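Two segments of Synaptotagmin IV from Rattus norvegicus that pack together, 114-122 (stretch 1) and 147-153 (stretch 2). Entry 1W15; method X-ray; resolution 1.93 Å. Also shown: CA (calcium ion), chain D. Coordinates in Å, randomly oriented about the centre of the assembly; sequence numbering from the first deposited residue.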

# COMPACT_ATOMS: atom_id res chain seq x y z
N GLU A 114 17.18 18.98 -10.91
CA GLU A 114 16.27 20.13 -10.86
C GLU A 114 15.01 19.76 -10.10
O GLU A 114 14.56 18.61 -10.16
N VAL A 115 14.46 20.72 -9.35
CA VAL A 115 13.20 20.50 -8.63
C VAL A 115 12.11 20.71 -9.66
O VAL A 115 12.06 21.77 -10.28
N ILE A 116 11.29 19.68 -9.89
CA ILE A 116 10.20 19.75 -10.86
C ILE A 116 8.98 20.40 -10.18
O ILE A 116 8.24 21.19 -10.80
N GLY A 117 8.79 20.06 -8.92
CA GLY A 117 7.68 20.65 -8.16
C GLY A 117 7.81 20.39 -6.70
O GLY A 117 8.57 19.51 -6.27
N ARG A 118 7.05 21.14 -5.91
CA ARG A 118 7.14 21.00 -4.47
C ARG A 118 5.75 21.00 -3.85
O ARG A 118 4.85 21.68 -4.33
N LEU A 119 5.64 20.33 -2.71
CA LEU A 119 4.38 20.24 -1.97
C LEU A 119 4.71 20.28 -0.49
O LEU A 119 5.60 19.54 -0.03
N VAL A 120 4.03 21.15 0.25
CA VAL A 120 4.23 21.19 1.69
C VAL A 120 2.92 20.88 2.45
O VAL A 120 1.88 21.45 2.13
N LEU A 121 3.00 20.02 3.47
CA LEU A 121 1.84 19.79 4.34
C LEU A 121 2.22 20.20 5.74
O LEU A 121 3.29 19.81 6.21
N GLY A 122 1.36 20.97 6.41
CA GLY A 122 1.68 21.43 7.75
C GLY A 122 0.56 22.31 8.24
O GLY A 122 -0.38 22.57 7.48
N TRP A 147 -4.59 13.59 -3.77
CA TRP A 147 -3.84 14.25 -4.87
C TRP A 147 -3.63 15.72 -4.55
O TRP A 147 -4.55 16.39 -4.03
N HIS A 148 -2.44 16.25 -4.83
CA HIS A 148 -2.14 17.65 -4.63
C HIS A 148 -1.48 18.20 -5.88
O HIS A 148 -0.65 17.50 -6.45
N MET A 149 -1.81 19.43 -6.26
CA MET A 149 -1.03 20.15 -7.31
C MET A 149 0.35 20.50 -6.75
O MET A 149 0.48 20.84 -5.57
N LEU A 150 1.38 20.38 -7.57
CA LEU A 150 2.72 20.74 -7.20
C LEU A 150 2.94 22.24 -7.47
O LEU A 150 2.37 22.79 -8.40
N CYS A 151 3.75 22.88 -6.63
CA CYS A 151 4.17 24.27 -6.82
C CYS A 151 5.61 24.35 -7.29
O CYS A 151 6.35 23.37 -7.26
N ASP A 152 6.00 25.56 -7.69
CA ASP A 152 7.40 25.85 -7.98
C ASP A 152 8.26 25.60 -6.74
O ASP A 152 7.88 25.96 -5.62
N GLY A 153 9.42 24.97 -6.92
CA GLY A 153 10.40 24.81 -5.84
C GLY A 153 11.85 24.93 -6.31
O GLY A 153 12.79 24.71 -5.54
OXT GLY A 153 12.13 25.23 -7.47

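The contact is built round Arg-118, Gly-153 and Leu-119, with His-148 covering almost as much as Leu-119. Arg-118 pairs with Cys-151 as a single antiparallel bridge. Arg-118 N donates to Cys-151 O at 2.7 Å, and Cys-151 N donates to Arg-118 O at 2.8 Å. This fixes the register from which the side chains extend.

The CA-to-CB bond of Arg-118 points sideways, and its end leads away from stretch 2. Chi1 to chi3 are all t, so the chain is extended. Its CB lies 4.0 Å from Gly-153 CA. The guanidinium still reaches stretch 2 through a water, which accepts from Arg-118 NH1 (2.8 Å) and donates to Asp-152 O (2.9 Å).

Val-115 points its CA-to-CB bond toward stretch 2, with chi1 t, and meets the C-terminal Gly-153. Its CG1 is 3.6 Å from Gly-153 C. A CB on Gly-153 would clash with Val-115 CG1 and Arg-118 CB. A second water lies 2.8 Å from Val-115 O and 3.0 Å from Gly-153 OXT. The calcium ion CA is bound by Asp-152 OD1 at 2.5 Å and Gly-153 OXT at 2.4 Å. Asp-152, chi1 t, points away from stretch 1.

Leu-119 (chi1 t, chi2 p) also starts sideways, but its end comes nearer. Leu-119 CD1 sits 3.6 Å from His-148 CB, and Leu-119 CB lies 4.1 Å from Leu-150 CD2. Leu-150 is m, t.

His-148 points toward stretch 1 with chi1 m. Leu-121 (m, t) lays its CD2 over one face of the ring, 4.1 Å from the centroid, in a CH-pi contact. Both His-148 ring nitrogens are hydrogen-bonded elsewhere in the structure.

Gly-117 lets the backbones approach closely. Its CA is 3.2 Å from Cys-151 O, a CA-H...O contact. A CB here would clash with Leu-150 CB.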

# COMPACT_ATOMS: atom_id res chain seq x y z
CB GLU A 114 15.92 20.54 -12.28
CG GLU A 114 14.78 21.56 -12.38
CD GLU A 114 14.90 22.37 -13.66
OE1 GLU A 114 15.62 21.91 -14.56
OE2 GLU A 114 14.31 23.49 -13.75
CB VAL A 115 13.03 21.48 -7.45
CG1 VAL A 115 11.58 21.38 -6.83
CG2 VAL A 115 14.10 21.27 -6.39
CB ILE A 116 9.81 18.31 -11.29
CG1 ILE A 116 10.89 17.63 -12.13
CG2 ILE A 116 8.46 18.29 -12.05
CD1 ILE A 116 10.57 16.11 -12.36
CB ARG A 118 7.93 22.22 -3.95
CG ARG A 118 8.07 22.36 -2.44
CD ARG A 118 9.22 23.45 -2.11
NE ARG A 118 9.36 23.67 -0.68
CZ ARG A 118 8.60 24.50 0.03
NH1 ARG A 118 7.64 25.23 -0.55
NH2 ARG A 118 8.82 24.62 1.34
CB LEU A 119 3.67 18.92 -2.32
CG LEU A 119 2.48 18.57 -1.39
CD1 LEU A 119 1.33 19.64 -1.54
CD2 LEU A 119 2.03 17.13 -1.56
CB VAL A 120 4.79 22.55 2.15
CG1 VAL A 120 4.84 22.67 3.67
CG2 VAL A 120 6.19 22.76 1.56
CB LEU A 121 1.44 18.33 4.36
CG LEU A 121 1.18 17.47 3.10
CD1 LEU A 121 0.44 16.18 3.47
CD2 LEU A 121 0.52 18.15 1.91
CB TRP A 147 -4.65 14.15 -6.16
CG TRP A 147 -4.53 12.84 -6.89
CD1 TRP A 147 -5.50 11.85 -7.02
CD2 TRP A 147 -3.39 12.38 -7.63
NE1 TRP A 147 -5.01 10.81 -7.78
CE2 TRP A 147 -3.73 11.12 -8.20
CE3 TRP A 147 -2.09 12.93 -7.87
CZ2 TRP A 147 -2.83 10.36 -9.01
CZ3 TRP A 147 -1.21 12.21 -8.69
CH2 TRP A 147 -1.58 10.91 -9.23
CB HIS A 148 -1.12 17.82 -3.53
CG HIS A 148 -1.64 17.41 -2.20
ND1 HIS A 148 -2.33 18.27 -1.37
CD2 HIS A 148 -1.57 16.22 -1.55
CE1 HIS A 148 -2.64 17.65 -0.25
NE2 HIS A 148 -2.20 16.40 -0.32
CB MET A 149 -1.73 21.44 -7.76
CG MET A 149 -3.17 21.25 -8.33
SD MET A 149 -3.25 20.21 -9.82
CE MET A 149 -2.11 21.01 -10.95
CB LEU A 150 3.73 19.91 -8.02
CG LEU A 150 3.69 18.41 -7.62
CD1 LEU A 150 4.35 17.53 -8.66
CD2 LEU A 150 4.39 18.19 -6.28
CB CYS A 151 4.13 24.99 -5.50
SG CYS A 151 2.42 25.16 -5.06
CB ASP A 152 7.52 27.30 -8.46
CG ASP A 152 8.96 27.68 -8.82
OD1 ASP A 152 9.64 26.87 -9.53
OD2 ASP A 152 9.49 28.75 -8.43
CA CA D . 12.11 26.91 -9.21
O HOH W 1 13.13 24.34 -10.11
O HOH W 2 6.58 25.78 -3.04